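Local coordinates for LPP20 lipofamily protein (Helicobacter pylori R046Wa, PDB 4KZS) that is of unknown function but is a secreted protein of this human pathogen, possibly linked to the outer membrane and the Tol-Pal system, at residues A[17-22]-A[82-87]; A[87-90]-A[95-98]; A[200-205]-A[256-261]. All coordinates share one frame; numbering follows the deposited sequence.

Contact 1: A[17-22]-A[82-87]; sequences KGYLYG and NVEIVN
A three-stranded antiparallel sheet in the order 19-26, 94-102, 84-91 keeps its outer strands apart, and Tyr19 and Glu84 show how side chains can bridge them over the central strand. The phenol OH of Tyr19 donates a hydrogen bond to Glu84 OE1, 3.1 Å away. It meets that oxygen from above the carboxylate plane, about 40° out of it, and the ring and carboxylate planes are steeply inclined to each other. The two side chains cross at roughly a right angle, with OE1 at the hydroxyl-bearing edge of the ring. Glu84 reaches this far because its chain runs extended beyond CG (chi2 179°).

Arg100 of the central strand, outside both segments, supplies the common partner. Its NE forms a salt bridge to Glu84 OE2, so both carboxylate oxygens are engaged, while its cation lies against the Tyr19 ring; this positive neighbour would be expected to favour the ionised carboxylate. Leu20 turns instead to Ile44 and Val47 of helix 29-53. Further along, Val86 and Asn87 both face Arg98, forming a classic beta bulge. The whole is a cross-strand arrangement in which side chains of the two outer strands meet over the central one of a helix-backed antiparallel sheet.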
# COMPACT_ATOMS: atom_id res chain seq x y z
N LYS A 17 18.82 -27.80 -2.31
CA LYS A 17 18.18 -28.40 -1.11
C LYS A 17 16.68 -28.08 -1.06
O LYS A 17 16.27 -27.14 -0.38
CB LYS A 17 18.84 -27.90 0.19
CG LYS A 17 20.37 -27.80 0.21
CD LYS A 17 20.87 -27.09 1.48
CE LYS A 17 20.58 -25.59 1.48
NZ LYS A 17 20.87 -24.93 2.79
N GLY A 18 15.86 -28.85 -1.79
CA GLY A 18 14.44 -28.56 -1.87
C GLY A 18 13.90 -28.17 -3.24
O GLY A 18 14.55 -27.49 -4.05
N TYR A 19 12.67 -28.60 -3.48
CA TYR A 19 11.90 -28.27 -4.64
C TYR A 19 10.48 -28.43 -4.23
O TYR A 19 10.11 -29.49 -3.76
CB TYR A 19 12.18 -29.27 -5.73
CG TYR A 19 13.01 -28.76 -6.86
CD1 TYR A 19 12.56 -27.71 -7.64
CD2 TYR A 19 14.24 -29.36 -7.19
CE1 TYR A 19 13.32 -27.23 -8.68
CE2 TYR A 19 15.01 -28.92 -8.25
CZ TYR A 19 14.54 -27.84 -8.99
OH TYR A 19 15.26 -27.34 -10.04
N LEU A 20 9.67 -27.41 -4.42
CA LEU A 20 8.26 -27.49 -4.05
C LEU A 20 7.40 -27.65 -5.28
O LEU A 20 7.70 -27.06 -6.33
CB LEU A 20 7.83 -26.24 -3.29
CG LEU A 20 8.57 -26.07 -1.96
CD1 LEU A 20 8.15 -24.77 -1.30
CD2 LEU A 20 8.29 -27.27 -1.06
N TYR A 21 6.33 -28.45 -5.17
CA TYR A 21 5.48 -28.74 -6.33
C TYR A 21 4.07 -28.15 -6.27
O TYR A 21 3.56 -27.82 -5.21
CB TYR A 21 5.41 -30.25 -6.48
CG TYR A 21 6.75 -30.83 -6.90
CD1 TYR A 21 7.74 -31.07 -5.98
CD2 TYR A 21 7.03 -31.05 -8.21
CE1 TYR A 21 8.97 -31.55 -6.37
CE2 TYR A 21 8.26 -31.53 -8.60
CZ TYR A 21 9.21 -31.78 -7.68
OH TYR A 21 10.42 -32.29 -8.11
N GLY A 22 3.42 -28.04 -7.42
CA GLY A 22 2.05 -27.61 -7.49
C GLY A 22 1.49 -28.15 -8.80
O GLY A 22 2.28 -28.39 -9.75
N ASN A 82 9.30 -16.85 -12.78
CA ASN A 82 9.29 -17.73 -13.90
C ASN A 82 9.88 -19.08 -13.32
O ASN A 82 11.15 -19.18 -13.11
CB ASN A 82 10.25 -17.18 -14.91
CG ASN A 82 11.66 -17.00 -14.33
OD1 ASN A 82 12.44 -17.99 -14.29
ND2 ASN A 82 11.99 -15.76 -13.86
N VAL A 83 8.96 -20.05 -13.06
CA VAL A 83 9.14 -21.31 -12.33
C VAL A 83 9.11 -22.44 -13.37
O VAL A 83 8.63 -22.21 -14.48
CB VAL A 83 7.92 -21.56 -11.40
CG1 VAL A 83 7.50 -20.30 -10.69
CG2 VAL A 83 6.67 -22.08 -12.16
N GLU A 84 9.49 -23.66 -13.03
CA GLU A 84 9.54 -24.74 -14.04
C GLU A 84 8.23 -25.51 -14.30
O GLU A 84 7.46 -25.82 -13.38
CB GLU A 84 10.61 -25.74 -13.70
CG GLU A 84 11.83 -25.17 -13.01
CD GLU A 84 12.83 -26.25 -12.70
OE1 GLU A 84 14.01 -25.90 -12.43
OE2 GLU A 84 12.45 -27.46 -12.73
N ILE A 85 7.98 -25.81 -15.57
CA ILE A 85 6.89 -26.71 -15.98
C ILE A 85 7.38 -28.17 -16.01
O ILE A 85 8.26 -28.52 -16.78
CB ILE A 85 6.35 -26.35 -17.38
CG1 ILE A 85 5.88 -24.89 -17.44
CG2 ILE A 85 5.19 -27.26 -17.74
CD1 ILE A 85 4.74 -24.57 -16.50
N VAL A 86 6.86 -29.00 -15.13
CA VAL A 86 7.35 -30.36 -15.07
C VAL A 86 6.45 -31.33 -15.83
O VAL A 86 6.91 -32.35 -16.28
CB VAL A 86 7.58 -30.81 -13.63
CG1 VAL A 86 7.79 -32.32 -13.54
CG2 VAL A 86 8.82 -30.13 -13.10
N ASN A 87 5.16 -31.04 -15.96
CA ASN A 87 4.31 -31.91 -16.74
C ASN A 87 3.27 -31.12 -17.44
O ASN A 87 2.80 -30.10 -16.91
CB ASN A 87 3.63 -32.97 -15.85
CG ASN A 87 4.63 -33.91 -15.18
OD1 ASN A 87 5.03 -33.74 -14.00
ND2 ASN A 87 5.09 -34.88 -15.92

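Contact 2: A[87-90]-A[95-98]; sequences NQEV and YYTR
Glu89 O accepts the backbone N-H of Tyr96 at 2.8 Å, in the beta hairpin of strands 84-91 and 94-102. The reciprocal bond, Glu89 N to Tyr96 O, is 3.1 Å long, and the two together define a hydrogen-bonded pair of an antiparallel sheet. Asn87 and Arg98 make the next such pair: Arg98 N reaches Asn87 O at 3.0 Å, and Asn87 N reaches Arg98 O at 3.3 Å. Between them, Gln88 and Thr97 form a non-hydrogen-bonded pair, where the CA of Gln88 directs its C-H at Tyr96 O.

Side chains alternate between the two faces. On the face of Asn87, Glu89, Tyr96 and Arg98, Asn87 CB sits in the plane of the Tyr96 ring, at its edge, 3.9 Å from CE2. Asn87 and Arg98 lie side by side, and Arg98 NH1 is modelled as a donor to Asn87 OD1, although the position of that oxygen is doubtful. With CG anti to the backbone N (chi1 175°), the arginine runs alongside its neighbour.

The other face looks toward helix 29-53. There Gln88 CG lies 3.9 Å from Thr97 OG1. A methyl of Val90, CG1, sits over one face of the Tyr95 ring as a CH-pi contact, its exact spacing uncertain. The chemistry implies that paired peptide groups set the register, while on the helix side Gln88, Tyr95 and Thr97 reach helix 29-53, with Thr97 OG1 hydrogen-bonded to Ser32 OG.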
# COMPACT_ATOMS: atom_id res chain seq x y z
N ASN A 87 5.16 -31.04 -15.96
CA ASN A 87 4.31 -31.91 -16.74
C ASN A 87 3.27 -31.12 -17.44
O ASN A 87 2.80 -30.10 -16.91
CB ASN A 87 3.63 -32.97 -15.85
CG ASN A 87 4.63 -33.91 -15.18
OD1 ASN A 87 5.03 -33.74 -14.00
ND2 ASN A 87 5.09 -34.88 -15.92
N GLN A 88 2.90 -31.59 -18.62
CA GLN A 88 1.76 -31.05 -19.34
C GLN A 88 1.12 -32.16 -20.15
O GLN A 88 1.75 -32.75 -21.02
CB GLN A 88 2.23 -29.92 -20.22
CG GLN A 88 1.44 -28.64 -20.07
CD GLN A 88 2.19 -27.41 -20.55
OE1 GLN A 88 1.76 -26.28 -20.27
NE2 GLN A 88 3.32 -27.62 -21.27
N GLU A 89 -0.12 -32.48 -19.84
CA GLU A 89 -0.87 -33.51 -20.52
C GLU A 89 -2.19 -32.88 -20.83
O GLU A 89 -2.63 -31.93 -20.15
CB GLU A 89 -1.20 -34.69 -19.59
CG GLU A 89 -0.08 -35.21 -18.73
CD GLU A 89 0.90 -36.00 -19.53
OE1 GLU A 89 0.45 -36.89 -20.29
OE2 GLU A 89 2.12 -35.75 -19.40
N VAL A 90 -2.85 -33.45 -21.83
CA VAL A 90 -4.14 -33.00 -22.29
C VAL A 90 -4.83 -34.24 -22.84
O VAL A 90 -4.26 -35.00 -23.62
CB VAL A 90 -4.01 -32.01 -23.46
CG1 VAL A 90 -5.38 -31.44 -23.80
CG2 VAL A 90 -2.99 -30.91 -23.17
N TYR A 95 -6.89 -30.36 -19.42
CA TYR A 95 -5.46 -30.13 -19.40
C TYR A 95 -4.93 -30.28 -17.99
O TYR A 95 -5.66 -30.05 -16.99
CB TYR A 95 -5.15 -28.76 -19.97
CG TYR A 95 -5.73 -28.56 -21.34
CD1 TYR A 95 -7.12 -28.49 -21.54
CD2 TYR A 95 -4.88 -28.43 -22.45
CE1 TYR A 95 -7.65 -28.32 -22.83
CE2 TYR A 95 -5.38 -28.25 -23.73
CZ TYR A 95 -6.75 -28.20 -23.92
OH TYR A 95 -7.18 -28.03 -25.21
N TYR A 96 -3.67 -30.68 -17.90
CA TYR A 96 -3.02 -30.83 -16.62
C TYR A 96 -1.67 -30.19 -16.76
O TYR A 96 -1.00 -30.33 -17.80
CB TYR A 96 -2.88 -32.33 -16.27
CG TYR A 96 -2.00 -32.63 -15.07
CD1 TYR A 96 -2.52 -32.69 -13.79
CD2 TYR A 96 -0.63 -32.89 -15.23
CE1 TYR A 96 -1.70 -32.99 -12.70
CE2 TYR A 96 0.18 -33.20 -14.13
CZ TYR A 96 -0.38 -33.24 -12.89
OH TYR A 96 0.42 -33.52 -11.85
N THR A 97 -1.25 -29.51 -15.70
CA THR A 97 0.06 -28.82 -15.65
C THR A 97 0.61 -29.08 -14.24
O THR A 97 -0.13 -29.06 -13.20
CB THR A 97 -0.09 -27.30 -15.89
OG1 THR A 97 -0.67 -27.06 -17.18
CG2 THR A 97 1.24 -26.60 -15.89
N ARG A 98 1.90 -29.38 -14.18
CA ARG A 98 2.51 -29.42 -12.88
C ARG A 98 3.80 -28.57 -12.91
O ARG A 98 4.49 -28.57 -13.91
CB ARG A 98 2.76 -30.86 -12.54
CG ARG A 98 3.49 -31.11 -11.25
CD ARG A 98 4.37 -32.30 -11.61
NE ARG A 98 4.31 -33.25 -10.55
CZ ARG A 98 5.09 -34.30 -10.45
NH1 ARG A 98 5.96 -34.60 -11.40
NH2 ARG A 98 4.93 -35.07 -9.41

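Contact 3: A[200-205]-A[256-261]; sequences YARVLT and KNFAIT
Arg202 stacks on Phe258 in a cation-pi pair that ties the loop after helix 190-200 to helix 252-262, within the C-terminal domain of the LPP20 family protein. The arginine can be followed outward along its chain. CB points toward the helix, and CG occupies the position between the backbone N and the carbonyl carbon (chi1 58°), which launches the chain over the phenyl ring. CG itself lies 3.7 Å from Phe258 CD2, along the rim nearest Val203. CD comes next and sits almost above the ring centre, 3.6 Å from the centroid, as a CH-pi contact. A bend at chi3 then turns the chain so that NE lies over the ring near CZ and CE1, offset toward the rim. CZ of the arginine is off-centre over the ring; beyond it NH1 leans toward CD1 and NH2 toward CE1. The guanidinium and ring planes are only 11° apart, a nearly flat stack whose exact spacing is doubtful, although the two side chains as wholes cross at about a right angle. The charged group thus meets the aromatic surface, its aliphatic stem the same face.

Val203 approaches Phe258 differently. Its CG2 lies in the ring plane, at the edge, 3.6 Å from CE2, so one phenyl ring is held both over a face and at its rim. Val203 also packs on Leu134.

Tyr200 closes the contact on another side and leans on Ile182 and Ile215 of the parallel sheet. Its ring is steeply tilted against the amide of Asn257, whose CG is anti to the backbone N (chi1 -172°). That amide brings ND2 obliquely to the tyrosine ring, 3.5 Å from CE2.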
# COMPACT_ATOMS: atom_id res chain seq x y z
N TYR A 200 -10.89 16.23 7.12
CA TYR A 200 -9.50 16.37 6.79
C TYR A 200 -8.67 15.60 7.80
O TYR A 200 -7.59 15.16 7.47
CB TYR A 200 -9.13 17.84 6.88
CG TYR A 200 -9.08 18.62 5.57
CD1 TYR A 200 -7.84 18.94 5.00
CD2 TYR A 200 -10.24 19.07 4.93
CE1 TYR A 200 -7.75 19.66 3.83
CE2 TYR A 200 -10.16 19.79 3.73
CZ TYR A 200 -8.89 20.09 3.20
OH TYR A 200 -8.73 20.80 2.03
N ALA A 201 -9.16 15.44 9.03
CA ALA A 201 -8.36 14.89 10.13
C ALA A 201 -8.30 13.36 10.15
O ALA A 201 -7.38 12.77 10.77
CB ALA A 201 -8.90 15.38 11.46
N ARG A 202 -9.28 12.71 9.51
CA ARG A 202 -9.27 11.24 9.47
C ARG A 202 -8.24 10.72 8.43
O ARG A 202 -8.12 9.52 8.19
CB ARG A 202 -10.69 10.64 9.34
CG ARG A 202 -11.47 11.09 8.14
CD ARG A 202 -12.88 10.49 8.10
NE ARG A 202 -12.92 9.03 8.27
CZ ARG A 202 -14.03 8.28 8.28
NH1 ARG A 202 -15.24 8.82 8.11
NH2 ARG A 202 -13.95 6.96 8.45
N VAL A 203 -7.47 11.66 7.90
CA VAL A 203 -6.52 11.41 6.85
C VAL A 203 -5.32 12.33 7.06
O VAL A 203 -4.25 12.05 6.57
CB VAL A 203 -7.19 11.74 5.50
CG1 VAL A 203 -6.23 12.36 4.48
CG2 VAL A 203 -7.93 10.52 4.96
N LEU A 204 -5.50 13.41 7.80
CA LEU A 204 -4.44 14.43 7.94
C LEU A 204 -4.24 14.87 9.40
O LEU A 204 -5.10 14.64 10.22
CB LEU A 204 -4.85 15.66 7.12
CG LEU A 204 -3.79 16.15 6.19
CD1 LEU A 204 -2.76 15.02 6.11
CD2 LEU A 204 -4.48 16.46 4.86
N THR A 205 -3.15 15.56 9.70
CA THR A 205 -2.93 16.12 11.00
C THR A 205 -2.69 17.62 10.89
O THR A 205 -1.53 18.08 10.72
CB THR A 205 -1.70 15.47 11.67
OG1 THR A 205 -2.04 14.13 12.04
CG2 THR A 205 -1.34 16.18 12.91
N LYS A 256 -18.68 13.46 2.22
CA LYS A 256 -18.31 13.31 0.84
C LYS A 256 -16.86 13.72 0.66
O LYS A 256 -16.18 13.19 -0.21
CB LYS A 256 -19.23 14.16 -0.05
CG LYS A 256 -18.90 14.09 -1.55
CD LYS A 256 -19.03 15.44 -2.26
CE LYS A 256 -18.04 16.51 -1.79
NZ LYS A 256 -16.60 16.21 -2.03
N ASN A 257 -16.39 14.67 1.46
CA ASN A 257 -14.99 15.10 1.34
C ASN A 257 -13.99 13.96 1.63
O ASN A 257 -12.97 13.82 0.95
CB ASN A 257 -14.64 16.30 2.21
CG ASN A 257 -13.26 16.84 1.91
OD1 ASN A 257 -12.58 16.35 1.01
ND2 ASN A 257 -12.81 17.82 2.68
N PHE A 258 -14.29 13.17 2.65
CA PHE A 258 -13.45 12.03 2.97
C PHE A 258 -13.27 11.25 1.67
O PHE A 258 -12.18 11.31 1.04
CB PHE A 258 -14.09 11.18 4.07
CG PHE A 258 -13.26 9.99 4.51
CD1 PHE A 258 -13.88 8.79 4.88
CD2 PHE A 258 -11.86 10.06 4.58
CE1 PHE A 258 -13.14 7.68 5.29
CE2 PHE A 258 -11.12 8.95 4.99
CZ PHE A 258 -11.76 7.77 5.36
N ALA A 259 -14.37 10.60 1.26
CA ALA A 259 -14.44 9.73 0.07
C ALA A 259 -13.68 10.32 -1.13
O ALA A 259 -13.00 9.59 -1.85
CB ALA A 259 -15.89 9.39 -0.28
N ILE A 260 -13.76 11.64 -1.31
CA ILE A 260 -12.93 12.34 -2.27
C ILE A 260 -11.44 12.13 -1.96
O ILE A 260 -10.73 11.54 -2.77
CB ILE A 260 -13.28 13.85 -2.35
CG1 ILE A 260 -14.63 14.06 -3.09
CG2 ILE A 260 -12.11 14.70 -2.90
CD1 ILE A 260 -14.67 13.87 -4.61
N THR A 261 -11.00 12.59 -0.79
CA THR A 261 -9.57 12.72 -0.42
C THR A 261 -8.98 11.29 -0.37
O THR A 261 -7.84 11.04 -0.77
CB THR A 261 -9.35 13.49 0.94
OG1 THR A 261 -10.58 14.09 1.41
CG2 THR A 261 -8.26 14.58 0.84

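Overall arrangement
Contacts 1 and 2 belong to one antiparallel sheet, and their centres are about 13 Å apart. They share Asn87, and Val86 N of contact 1 lies 2.7 Å from Arg98 O of contact 2, a probable hydrogen bond that carries the pairing from one to the other. Contact 2 joins neighbouring strands, whereas contact 1 spans the outer two. Contact 3 is remote: its centre is about 47 Å from that of contact 1 and 51 Å from that of contact 2, on the opposite side of the chain's centre. Together they sample three kinds of contact: a side-chain bridge over a central strand, peptide pairing of neighbouring strands, and loop-to-helix packing.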